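Local coordinates for bifunctional GH43-CE protein (Bacteroides eggerthii, PDB 6MLY) that probably hydrolyses xylan-type chains through a family 43 glycoside hydrolase module and probably cleaves carbohydrate esters through an alpha/beta-hydrolase module, at residues V550-S555 with I584-S589; H532-Y537 with A580-N585. All coordinates share one frame; numbering follows the deposited sequence.

Interaction 1 (V550-S555 with I584-S589)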
# COMPACT_ATOMS: atom_id res chain seq x y z
N VAL A 550 -7.24 -0.19 -23.28
CA VAL A 550 -6.21 -1.11 -22.79
C VAL A 550 -4.83 -0.64 -23.29
O VAL A 550 -4.73 -0.06 -24.37
CB VAL A 550 -6.50 -2.54 -23.28
CG1 VAL A 550 -5.38 -3.51 -22.96
CG2 VAL A 550 -7.83 -3.05 -22.74
N LEU A 551 -3.79 -0.90 -22.49
CA LEU A 551 -2.41 -0.58 -22.85
C LEU A 551 -1.56 -1.86 -22.77
O LEU A 551 -1.49 -2.49 -21.70
CB LEU A 551 -1.84 0.47 -21.89
CG LEU A 551 -2.75 1.66 -21.56
CD1 LEU A 551 -2.06 2.58 -20.55
CD2 LEU A 551 -3.12 2.44 -22.81
N ILE A 552 -0.90 -2.21 -23.88
CA ILE A 552 0.13 -3.25 -23.89
C ILE A 552 1.48 -2.57 -24.12
O ILE A 552 1.58 -1.55 -24.79
CB ILE A 552 -0.18 -4.34 -24.93
CG1 ILE A 552 -1.64 -4.81 -24.83
CG2 ILE A 552 0.79 -5.50 -24.80
CD1 ILE A 552 -1.99 -5.96 -25.74
N TYR A 553 2.53 -3.17 -23.54
CA TYR A 553 3.87 -2.60 -23.48
C TYR A 553 4.76 -3.28 -24.53
O TYR A 553 4.60 -4.47 -24.83
CB TYR A 553 4.49 -2.80 -22.10
CG TYR A 553 4.39 -4.22 -21.59
CD1 TYR A 553 5.33 -5.18 -21.94
CD2 TYR A 553 3.32 -4.62 -20.81
CE1 TYR A 553 5.22 -6.49 -21.50
CE2 TYR A 553 3.19 -5.93 -20.37
CZ TYR A 553 4.15 -6.87 -20.72
OH TYR A 553 4.02 -8.15 -20.28
N GLY A 554 5.70 -2.48 -25.06
CA GLY A 554 6.78 -2.96 -25.89
C GLY A 554 7.84 -3.67 -25.07
O GLY A 554 8.36 -3.11 -24.11
N SER A 555 8.15 -4.91 -25.44
CA SER A 555 9.14 -5.72 -24.75
C SER A 555 9.92 -6.62 -25.71
O SER A 555 10.84 -7.32 -25.27
CB SER A 555 8.47 -6.52 -23.67
OG SER A 555 7.43 -7.33 -24.21
N ILE A 584 -2.10 -3.89 -19.12
CA ILE A 584 -2.11 -5.33 -18.85
C ILE A 584 -0.68 -5.88 -19.00
O ILE A 584 0.16 -5.25 -19.65
CB ILE A 584 -3.10 -6.05 -19.78
CG1 ILE A 584 -2.59 -6.14 -21.22
CG2 ILE A 584 -4.48 -5.41 -19.70
CD1 ILE A 584 -3.47 -6.97 -22.13
N ASN A 585 -0.45 -7.06 -18.41
CA ASN A 585 0.74 -7.86 -18.64
C ASN A 585 0.39 -9.04 -19.56
O ASN A 585 -0.78 -9.39 -19.73
CB ASN A 585 1.36 -8.38 -17.33
CG ASN A 585 2.21 -7.37 -16.59
OD1 ASN A 585 2.66 -6.37 -17.15
ND2 ASN A 585 2.46 -7.64 -15.32
N HIS A 586 1.43 -9.62 -20.16
CA HIS A 586 1.32 -10.87 -20.90
C HIS A 586 2.54 -11.74 -20.57
O HIS A 586 3.59 -11.22 -20.22
CB HIS A 586 1.20 -10.59 -22.40
CG HIS A 586 2.42 -9.97 -23.00
ND1 HIS A 586 3.55 -10.71 -23.30
CD2 HIS A 586 2.69 -8.70 -23.36
CE1 HIS A 586 4.47 -9.92 -23.81
NE2 HIS A 586 3.96 -8.68 -23.86
N ARG A 587 2.38 -13.06 -20.70
CA ARG A 587 3.47 -14.00 -20.43
C ARG A 587 4.60 -13.76 -21.44
O ARG A 587 4.35 -13.58 -22.63
CB ARG A 587 2.96 -15.44 -20.51
CG ARG A 587 2.02 -15.83 -19.37
CD ARG A 587 1.43 -17.21 -19.57
NE ARG A 587 0.47 -17.24 -20.66
CZ ARG A 587 -0.03 -18.35 -21.20
NH1 ARG A 587 0.46 -19.53 -20.86
NH2 ARG A 587 -1.02 -18.26 -22.08
N SER A 588 5.84 -13.74 -20.94
CA SER A 588 7.03 -13.54 -21.77
C SER A 588 7.24 -14.75 -22.69
O SER A 588 6.69 -15.83 -22.45
CB SER A 588 8.26 -13.28 -20.93
OG SER A 588 9.44 -13.39 -21.72
N SER A 589 8.07 -14.56 -23.72
CA SER A 589 8.44 -15.61 -24.66
C SER A 589 9.29 -16.68 -23.95
O SER A 589 9.42 -17.79 -24.44
CB SER A 589 9.13 -15.06 -25.88
OG SER A 589 10.23 -14.23 -25.52
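The rings of Y553 and H586 lie almost parallel, their planes only 11° apart, yet they are slid so far past one another that they barely overlap, with centroids separated by 4.7 Å. What the imidazole receives over one face is the hydroxyl end of the tyrosine: Y553 OH lies 3.4 Å from H586 CD2, displaced toward the rim. CG of Y553 stands between the backbone N and the carbonyl carbon (chi1 50°), a setting that brings the ring in along the 584-589 chain. There Y553 OH accepts a nearly straight bond from H586 N (3.0 Å, 170°) and also hydrogen-bonds to A559 O. A phenylalanine in its place would probably leave the H586 N-H and the A559 carbonyl without the hydroxyl that links them. The imidazole is fixed separately, because its ND1 donates in the ring plane to R587 O; at its edge S555 OG merely packs, 3.7 Å from H586 NE2. The amide of N585 stands almost perpendicular to the phenol, its OD1 3.3 Å from Y553 CE2, and its ND2 bonds to E530 O.

This is the place where two neighbouring parallel strands of an alpha/beta-hydrolase sheet, joined by a beta-alpha-beta crossover through helix 563-577, give way to loops. The loop after strand 546-552 is consistent with the one that supplies oxyanion-hole groups in such enzymes; S555 N bonds to S629 OG, within a probable nucleophile elbow.

Earlier in the pair, I584 N donates to L551 O at 3.0 Å. The I584 side chain forks between two neighbours that it crosses obliquely: CG2 rests 3.9 Å from V550 CG1, and CD1 lies 3.9 Å from I552 CG1. A604 of helix 596-610 also touches I584.

Interaction 2 (H532-Y537 with A580-N585)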
# COMPACT_ATOMS: atom_id res chain seq x y z
N HIS A 532 -0.10 -12.65 -15.81
CA HIS A 532 -1.55 -12.51 -15.88
C HIS A 532 -2.06 -11.45 -14.89
O HIS A 532 -3.06 -11.67 -14.22
CB HIS A 532 -2.22 -13.87 -15.68
CG HIS A 532 -1.92 -14.86 -16.75
ND1 HIS A 532 -1.82 -16.22 -16.50
CD2 HIS A 532 -1.69 -14.71 -18.08
CE1 HIS A 532 -1.55 -16.85 -17.63
NE2 HIS A 532 -1.46 -15.95 -18.60
N LYS A 533 -1.41 -10.29 -14.88
CA LYS A 533 -1.75 -9.19 -13.97
C LYS A 533 -2.06 -7.92 -14.77
O LYS A 533 -1.37 -7.62 -15.74
CB LYS A 533 -0.57 -8.94 -13.04
CG LYS A 533 -0.44 -9.93 -11.89
CD LYS A 533 -1.44 -9.67 -10.79
CE LYS A 533 -1.36 -10.68 -9.67
NZ LYS A 533 -0.04 -10.64 -9.00
N LEU A 534 -3.07 -7.16 -14.33
CA LEU A 534 -3.42 -5.86 -14.96
C LEU A 534 -3.70 -4.81 -13.88
O LEU A 534 -4.00 -5.15 -12.73
CB LEU A 534 -4.63 -6.03 -15.89
CG LEU A 534 -5.93 -6.56 -15.27
CD1 LEU A 534 -6.62 -5.50 -14.43
CD2 LEU A 534 -6.87 -7.07 -16.35
N ASP A 535 -3.59 -3.54 -14.28
CA ASP A 535 -3.83 -2.37 -13.42
C ASP A 535 -4.98 -1.55 -14.01
O ASP A 535 -4.91 -1.13 -15.16
CB ASP A 535 -2.58 -1.50 -13.30
CG ASP A 535 -1.37 -2.20 -12.72
OD1 ASP A 535 -1.54 -3.29 -12.14
OD2 ASP A 535 -0.25 -1.66 -12.84
N ILE A 536 -6.03 -1.31 -13.20
CA ILE A 536 -7.19 -0.51 -13.61
C ILE A 536 -7.02 0.92 -13.09
O ILE A 536 -6.46 1.12 -12.01
CB ILE A 536 -8.50 -1.16 -13.12
CG1 ILE A 536 -8.59 -2.62 -13.56
CG2 ILE A 536 -9.71 -0.35 -13.58
CD1 ILE A 536 -9.86 -3.32 -13.14
N TYR A 537 -7.47 1.90 -13.89
CA TYR A 537 -7.44 3.33 -13.57
C TYR A 537 -8.70 4.00 -14.11
O TYR A 537 -8.98 3.89 -15.31
CB TYR A 537 -6.25 4.02 -14.23
CG TYR A 537 -4.88 3.50 -13.86
CD1 TYR A 537 -4.28 2.48 -14.58
CD2 TYR A 537 -4.17 4.07 -12.82
CE1 TYR A 537 -3.01 2.02 -14.26
CE2 TYR A 537 -2.90 3.61 -12.48
CZ TYR A 537 -2.32 2.58 -13.20
OH TYR A 537 -1.08 2.14 -12.87
N ALA A 580 -11.49 5.15 -18.89
CA ALA A 580 -10.91 4.18 -17.98
C ALA A 580 -9.73 3.52 -18.69
O ALA A 580 -9.82 3.20 -19.87
CB ALA A 580 -11.94 3.15 -17.57
N VAL A 581 -8.62 3.35 -17.97
CA VAL A 581 -7.39 2.83 -18.54
C VAL A 581 -7.09 1.48 -17.87
O VAL A 581 -7.32 1.33 -16.67
CB VAL A 581 -6.24 3.83 -18.38
CG1 VAL A 581 -4.94 3.30 -18.96
CG2 VAL A 581 -6.58 5.19 -18.98
N VAL A 582 -6.59 0.52 -18.67
CA VAL A 582 -6.29 -0.83 -18.20
C VAL A 582 -4.99 -1.30 -18.86
O VAL A 582 -5.02 -1.96 -19.88
CB VAL A 582 -7.43 -1.83 -18.51
CG1 VAL A 582 -7.10 -3.23 -18.02
CG2 VAL A 582 -8.77 -1.37 -17.96
N SER A 583 -3.84 -0.95 -18.27
CA SER A 583 -2.58 -1.54 -18.72
C SER A 583 -2.51 -2.99 -18.22
O SER A 583 -2.83 -3.27 -17.07
CB SER A 583 -1.39 -0.74 -18.28
OG SER A 583 -0.26 -1.08 -19.07
N ILE A 584 -2.10 -3.89 -19.12
CA ILE A 584 -2.11 -5.33 -18.85
C ILE A 584 -0.68 -5.88 -19.00
O ILE A 584 0.16 -5.25 -19.65
CB ILE A 584 -3.10 -6.05 -19.78
CG1 ILE A 584 -2.59 -6.14 -21.22
CG2 ILE A 584 -4.48 -5.41 -19.70
CD1 ILE A 584 -3.47 -6.97 -22.13
N ASN A 585 -0.45 -7.06 -18.41
CA ASN A 585 0.74 -7.86 -18.64
C ASN A 585 0.39 -9.04 -19.56
O ASN A 585 -0.78 -9.39 -19.73
CB ASN A 585 1.36 -8.38 -17.33
CG ASN A 585 2.21 -7.37 -16.59
OD1 ASN A 585 2.66 -6.37 -17.15
ND2 ASN A 585 2.46 -7.64 -15.32
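Between D535 and S583 the two strands are tied by a nearly straight bond, D535 N to S583 O, 2.9 Å long with an angle of 173° at the hydrogen. Further along, Y537 and V581 are joined both ways, Y537 N donating to V581 O at 2.8 Å and V581 N to Y537 O at 2.7 Å. At the other end N585 N reaches K533 O at 2.9 Å, just where the second strand gives way to loop. L534 with I584 and I536 with V582 form the intervening non-hydrogen-bonded pairs. Beside the I536-V582 pair, V582 CA directs its hydrogen to D535 O, a CA-H...O contact of 3.4 Å.

Segments 533-537 and 580-584 run antiparallel, at 163° to each other, in the otherwise largely parallel sheet of an alpha/beta hydrolase; a lone antiparallel second strand, here 533-537, is a hallmark of that fold. Side chains alternate between the two faces. On one, L534 CB packs 3.9 Å from I584 CG2, and L534 CG, set between the backbone N and the carbonyl carbon (chi1 59°), brings CD2 to 4.2 Å from V582 CG1. On the other face, Y537 and V581 meet through their beta carbons, and the edge of the phenol ring is turned to V581 O, which lies in its plane.

Helix 563-577 covers this second face. From it, F567 stacks with the Y537 ring, K563 O bonds to S583 OG, and K563 NZ forms a salt bridge with D535 OD1. The adjoining strands add L551 O as a second partner of S583 OG and D521 N as a second partner of D535 OD1, a pairing that would be expected to favour the ionised carboxylate.

In the fold
Interactions 1 and 2 lie side by side, their centres about 10 Å apart, in one sheet of the esterase-like domain. Along the chain come 532-537, then 550-555, and finally 580-589, where both contacts end and share I584 and N585. Strand 579-584 is therefore the common member: it has strand 533-537 antiparallel on one flank and strand 546-552 parallel on the other. The principle illustrated is that a single strand can join the antiparallel opening of an alpha/beta-hydrolase sheet to its parallel centre. Interaction 2 belongs to the sheet proper, whereas interaction 1 continues past the strand ends into loops near the probable Ser-His-Asp triad.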